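PDB 6TFX: ABC transporter substrate-binding protein from Rhizobium radiobacter, which binds the mannityl-opine mannopinic acid as the periplasmic solute-binding component of an ABC importer. Local coordinates for residues Thr333-Leu339 with Asn361-His367. Numbering follows the deposited sequence.
With N72 ((2~{R})-2-[[(3~{R},4~{R},5~{S})-3,4,5,6-tetrakis(oxidanyl)-2-oxidanylidene-hexyl]amino]pentanedioic acid), chain C.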
ATOM      1  N   THR A 333     -24.648   4.793  -7.323  1.00 17.39           N
ATOM      2  CA  THR A 333     -23.687   4.219  -8.273  1.00 17.36           C
ATOM      3  C   THR A 333     -22.288   4.503  -7.716  1.00 20.40           C
ATOM      4  O   THR A 333     -21.961   5.649  -7.418  1.00 18.47           O
ATOM      5  CB  THR A 333     -23.852   4.815  -9.668  1.00 23.45           C
ATOM      6  OG1 THR A 333     -25.098   4.387 -10.240  1.00 19.74           O
ATOM      7  CG2 THR A 333     -22.697   4.448 -10.610  1.00 23.56           C
ATOM      8  N   MET A 334     -21.473   3.461  -7.608  1.00 19.56           N
ATOM      9  CA  MET A 334     -20.092   3.568  -7.162  1.00 19.39           C
ATOM     10  C   MET A 334     -19.193   3.142  -8.303  1.00 20.95           C
ATOM     11  O   MET A 334     -19.487   2.165  -8.987  1.00 19.58           O
ATOM     12  CB  MET A 334     -19.841   2.564  -6.049  1.00 22.05           C
ATOM     13  CG  MET A 334     -20.160   3.068  -4.703  1.00 27.58           C
ATOM     14  SD  MET A 334     -19.977   1.647  -3.613  1.00 32.34           S
ATOM     15  CE  MET A 334     -18.215   1.460  -3.585  1.00 24.05           C
ATOM     16  N   VAL A 335     -18.077   3.834  -8.480  1.00 16.83           N
ATOM     17  CA  VAL A 335     -17.069   3.442  -9.446  1.00 17.28           C
ATOM     18  C   VAL A 335     -16.252   2.383  -8.683  1.00 20.80           C
ATOM     19  O   VAL A 335     -15.738   2.653  -7.589  1.00 18.21           O
ATOM     20  CB  VAL A 335     -16.198   4.641  -9.894  1.00 21.82           C
ATOM     21  CG1 VAL A 335     -15.256   4.212 -11.004  1.00 22.74           C
ATOM     22  CG2 VAL A 335     -17.068   5.812 -10.360  1.00 21.79           C
ATOM     23  N   ALA A 336     -16.182   1.177  -9.240  1.00 18.94           N
ATOM     24  CA  ALA A 336     -15.577   0.042  -8.550  1.00 18.74           C
ATOM     25  C   ALA A 336     -14.404  -0.551  -9.302  1.00 20.76           C
ATOM     26  O   ALA A 336     -14.502  -0.801 -10.502  1.00 20.70           O
ATOM     27  CB  ALA A 336     -16.637  -1.029  -8.306  1.00 20.05           C
ATOM     28  N   SER A 337     -13.306  -0.822  -8.598  1.00 16.93           N
ATOM     29  CA  SER A 337     -12.153  -1.437  -9.252  1.00 16.59           C
ATOM     30  C   SER A 337     -12.439  -2.869  -9.758  1.00 19.03           C
ATOM     31  O   SER A 337     -13.139  -3.642  -9.092  1.00 18.29           O
ATOM     32  CB  SER A 337     -10.983  -1.512  -8.280  1.00 17.13           C
ATOM     33  OG  SER A 337      -9.934  -2.281  -8.842  1.00 17.98           O
ATOM     34  N   GLN A 338     -11.814  -3.217 -10.903  1.00 16.33           N
ATOM     35  CA  GLN A 338     -11.848  -4.554 -11.491  1.00 17.20           C
ATOM     36  C   GLN A 338     -10.706  -5.448 -10.960  1.00 20.29           C
ATOM     37  O   GLN A 338     -10.563  -6.588 -11.427  1.00 19.87           O
ATOM     38  CB  GLN A 338     -11.876  -4.516 -13.022  1.00 18.57           C
ATOM     39  CG  GLN A 338     -13.254  -4.129 -13.539  1.00 22.10           C
ATOM     40  CD  GLN A 338     -13.292  -4.086 -15.036  1.00 37.10           C
ATOM     41  OE1 GLN A 338     -12.505  -3.389 -15.669  1.00 30.68           O
ATOM     42  NE2 GLN A 338     -14.206  -4.840 -15.635  1.00 32.74           N
ATOM     43  N   LEU A 339      -9.920  -4.965  -9.963  1.00 16.71           N
ATOM     44  CA  LEU A 339      -8.952  -5.851  -9.281  1.00 16.31           C
ATOM     45  C   LEU A 339      -9.851  -6.952  -8.691  1.00 18.20           C
ATOM     46  O   LEU A 339     -10.839  -6.623  -8.034  1.00 18.43           O
ATOM     47  CB  LEU A 339      -8.228  -5.089  -8.155  1.00 16.18           C
ATOM     48  CG  LEU A 339      -7.225  -5.905  -7.334  1.00 19.98           C
ATOM     49  CD1 LEU A 339      -6.026  -6.314  -8.175  1.00 20.58           C
ATOM     50  CD2 LEU A 339      -6.761  -5.099  -6.122  1.00 20.61           C
ATOM     51  N   ASN A 361     -25.222   0.137  -7.376  1.00 18.80           N
ATOM     52  CA  ASN A 361     -24.907  -0.131  -8.776  1.00 17.78           C
ATOM     53  C   ASN A 361     -23.380   0.021  -8.869  1.00 22.43           C
ATOM     54  O   ASN A 361     -22.825   1.043  -8.456  1.00 22.02           O
ATOM     55  CB  ASN A 361     -25.599   0.891  -9.695  1.00 17.43           C
ATOM     56  CG  ASN A 361     -25.142   0.850 -11.140  1.00 27.07           C
ATOM     57  OD1 ASN A 361     -24.762   1.879 -11.734  1.00 29.44           O
ATOM     58  ND2 ASN A 361     -25.163  -0.325 -11.738  1.00 18.86           N
ATOM     59  N   LEU A 362     -22.702  -1.009  -9.374  1.00 18.24           N
ATOM     60  CA  LEU A 362     -21.253  -0.998  -9.461  1.00 17.57           C
ATOM     61  C   LEU A 362     -20.829  -0.725 -10.890  1.00 22.63           C
ATOM     62  O   LEU A 362     -21.231  -1.471 -11.806  1.00 23.41           O
ATOM     63  CB  LEU A 362     -20.692  -2.346  -8.984  1.00 17.24           C
ATOM     64  CG  LEU A 362     -21.072  -2.735  -7.548  1.00 21.01           C
ATOM     65  CD1 LEU A 362     -20.588  -4.133  -7.232  1.00 22.08           C
ATOM     66  CD2 LEU A 362     -20.502  -1.748  -6.547  1.00 19.90           C
ATOM     67  N   GLN A 363     -20.084   0.383 -11.102  1.00 18.87           N
ATOM     68  CA  GLN A 363     -19.599   0.718 -12.443  1.00 19.00           C
ATOM     69  C   GLN A 363     -18.140   0.255 -12.481  1.00 22.49           C
ATOM     70  O   GLN A 363     -17.291   0.891 -11.850  1.00 20.63           O
ATOM     71  CB  GLN A 363     -19.775   2.223 -12.762  1.00 19.90           C
ATOM     72  CG  GLN A 363     -19.129   2.671 -14.101  1.00 30.92           C
ATOM     73  CD  GLN A 363     -19.664   1.993 -15.353  1.00 45.23           C
ATOM     74  OE1 GLN A 363     -20.855   1.722 -15.482  1.00 31.56           O
ATOM     75  NE2 GLN A 363     -18.791   1.718 -16.324  1.00 39.09           N
ATOM     76  N   PRO A 364     -17.853  -0.901 -13.132  1.00 22.87           N
ATOM     77  CA  PRO A 364     -16.490  -1.469 -13.101  1.00 23.67           C
ATOM     78  C   PRO A 364     -15.486  -0.703 -13.941  1.00 24.69           C
ATOM     79  O   PRO A 364     -15.779  -0.284 -15.070  1.00 23.35           O
ATOM     80  CB  PRO A 364     -16.673  -2.906 -13.627  1.00 26.67           C
ATOM     81  CG  PRO A 364     -18.150  -3.136 -13.690  1.00 33.08           C
ATOM     82  CD  PRO A 364     -18.764  -1.778 -13.899  1.00 28.06           C
ATOM     83  N   VAL A 365     -14.306  -0.483 -13.367  1.00 18.79           N
ATOM     84  CA  VAL A 365     -13.238   0.232 -14.062  1.00 19.79           C
ATOM     85  C   VAL A 365     -11.903  -0.495 -13.789  1.00 21.22           C
ATOM     86  O   VAL A 365     -11.665  -0.922 -12.640  1.00 18.48           O
ATOM     87  CB  VAL A 365     -13.191   1.735 -13.618  1.00 25.73           C
ATOM     88  CG1 VAL A 365     -11.984   2.448 -14.204  1.00 25.95           C
ATOM     89  CG2 VAL A 365     -14.460   2.485 -14.035  1.00 26.21           C
ATOM     90  N   GLU A 366     -11.022  -0.622 -14.823  1.00 18.29           N
ATOM     91  CA  GLU A 366      -9.705  -1.221 -14.656  1.00 17.11           C
ATOM     92  C   GLU A 366      -9.023  -0.544 -13.452  1.00 19.76           C
ATOM     93  O   GLU A 366      -9.143   0.687 -13.276  1.00 18.38           O
ATOM     94  CB  GLU A 366      -8.855  -1.064 -15.927  1.00 18.91           C
ATOM     95  CG  GLU A 366      -7.478  -1.701 -15.822  1.00 23.16           C
ATOM     96  CD  GLU A 366      -6.420  -0.783 -15.234  1.00 27.85           C
ATOM     97  OE1 GLU A 366      -6.479   0.438 -15.509  1.00 26.89           O
ATOM     98  OE2 GLU A 366      -5.531  -1.285 -14.505  1.00 24.94           O
ATOM     99  N   HIS A 367      -8.333  -1.346 -12.639  1.00 15.67           N
ATOM    100  CA  HIS A 367      -7.781  -0.896 -11.348  1.00 14.64           C
ATOM    101  C   HIS A 367      -6.987   0.428 -11.403  1.00 18.61           C
ATOM    102  O   HIS A 367      -7.255   1.333 -10.595  1.00 18.30           O
ATOM    103  CB  HIS A 367      -6.933  -2.022 -10.735  1.00 14.81           C
ATOM    104  CG  HIS A 367      -6.483  -1.789  -9.321  1.00 16.73           C
ATOM    105  ND1 HIS A 367      -7.398  -1.600  -8.294  1.00 17.07           N
ATOM    106  CD2 HIS A 367      -5.232  -1.801  -8.792  1.00 17.62           C
ATOM    107  CE1 HIS A 367      -6.684  -1.487  -7.184  1.00 17.00           C
ATOM    108  NE2 HIS A 367      -5.372  -1.558  -7.437  1.00 16.93           N
TER
HETATM  109  OAB N72 C 601     -10.365  -8.162  -1.202  1.00 21.50           O
HETATM  110  CAF N72 C 601      -9.761  -6.882  -0.927  1.00 20.18           C
HETATM  111  CAG N72 C 601      -8.716  -6.352  -1.965  1.00 24.02           C
HETATM  112  OAC N72 C 601      -8.254  -7.336  -2.834  1.00 19.48           O
HETATM  113  CAH N72 C 601      -7.713  -5.404  -1.304  1.00 18.82           C
HETATM  114  OAM N72 C 601      -7.575  -5.327   0.063  1.00 15.25           O
HETATM  115  CAI N72 C 601      -6.228  -5.166  -1.492  1.00 24.60           C
HETATM  116  OAD N72 C 601      -5.578  -6.357  -1.878  1.00 17.85           O
HETATM  117  CAJ N72 C 601      -5.946  -3.911  -2.282  1.00 17.64           C
HETATM  118  OAE N72 C 601      -6.815  -3.002  -2.282  1.00 16.87           O
HETATM  119  CAK N72 C 601      -4.639  -3.789  -3.117  1.00 16.54           C
HETATM  120  N   N72 C 601      -3.747  -2.808  -2.547  1.00 16.42           N
HETATM  121  CA  N72 C 601      -3.408  -1.615  -3.225  1.00 24.14           C
HETATM  122  C   N72 C 601      -4.215  -1.217  -4.429  1.00 18.56           C
HETATM  123  O   N72 C 601      -5.264  -0.475  -4.583  1.00 16.41           O
HETATM  124  CB  N72 C 601      -3.131  -0.504  -2.208  1.00 20.82           C
HETATM  125  CG  N72 C 601      -3.269   0.959  -2.633  1.00 16.80           C
HETATM  126  CD  N72 C 601      -2.363   1.908  -1.844  1.00 18.84           C
HETATM  127  OE1 N72 C 601      -1.244   1.527  -1.371  1.00 17.16           O
HETATM  128  OE2 N72 C 601      -2.740   3.090  -1.682  1.00 16.65           O
HETATM  129  OXT N72 C 601      -3.578  -1.748  -5.359  1.00 17.33           O
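A beta-alpha-beta unit, in which helix 340-353 links the parallel strands 330-337 and 358-365, illustrates how a sheet delivers side chains to a ligand pocket at its C-terminal edge, here Leu-339 and His-367, with Ser-337 behind the histidine. The strands are joined by a ladder in which Met-334 N donates to Asn-361 O, Gln-363 N to Met-334 O, Ala-336 N to Gln-363 O and Val-365 N to Ala-336 O; Gln-338 N adds a more bent bond to Val-365 O (138° at the hydrogen). On one face Val-335 CG1 meets Val-365 CG2 at 3.6 Å; Met-373 of helix 367-374 touches both valines, and Trp-370 touches Val-365 and hydrogen-bonds to Val-335 O. At the exposed end of the same face, Thr-333 OG1 donates to Asn-361 OD1 at 2.9 Å, approaching a lone pair of the amide oxygen within the plane of that group.

Just past its strand, Gln-338 lays CG against Pro-364 CB (3.6 Å). A chi1 of 171° sets Ser-337 OG beside its own carbonyl carbon, where it accepts from Leu-339 N at 2.9 Å in an ST turn and also pairs with His-367 ND1 at 2.7 Å. Leu-339 CB sits over one face of the imidazole, 4.0 Å from its centroid, in a CH-pi contact, while His-371 meets the ring edge-to-face. The other ring nitrogen, His-367 NE2, donates to OXT of the bound N72 at 2.8 Å. Gripped at both nitrogens and covered by Leu-339, the imidazole should have little freedom to rotate; Ser-337 is thus placed as a second-shell residue that would orient His-367 toward the opine carboxylate, whose negative charge would be expected to strengthen the NE2 bond.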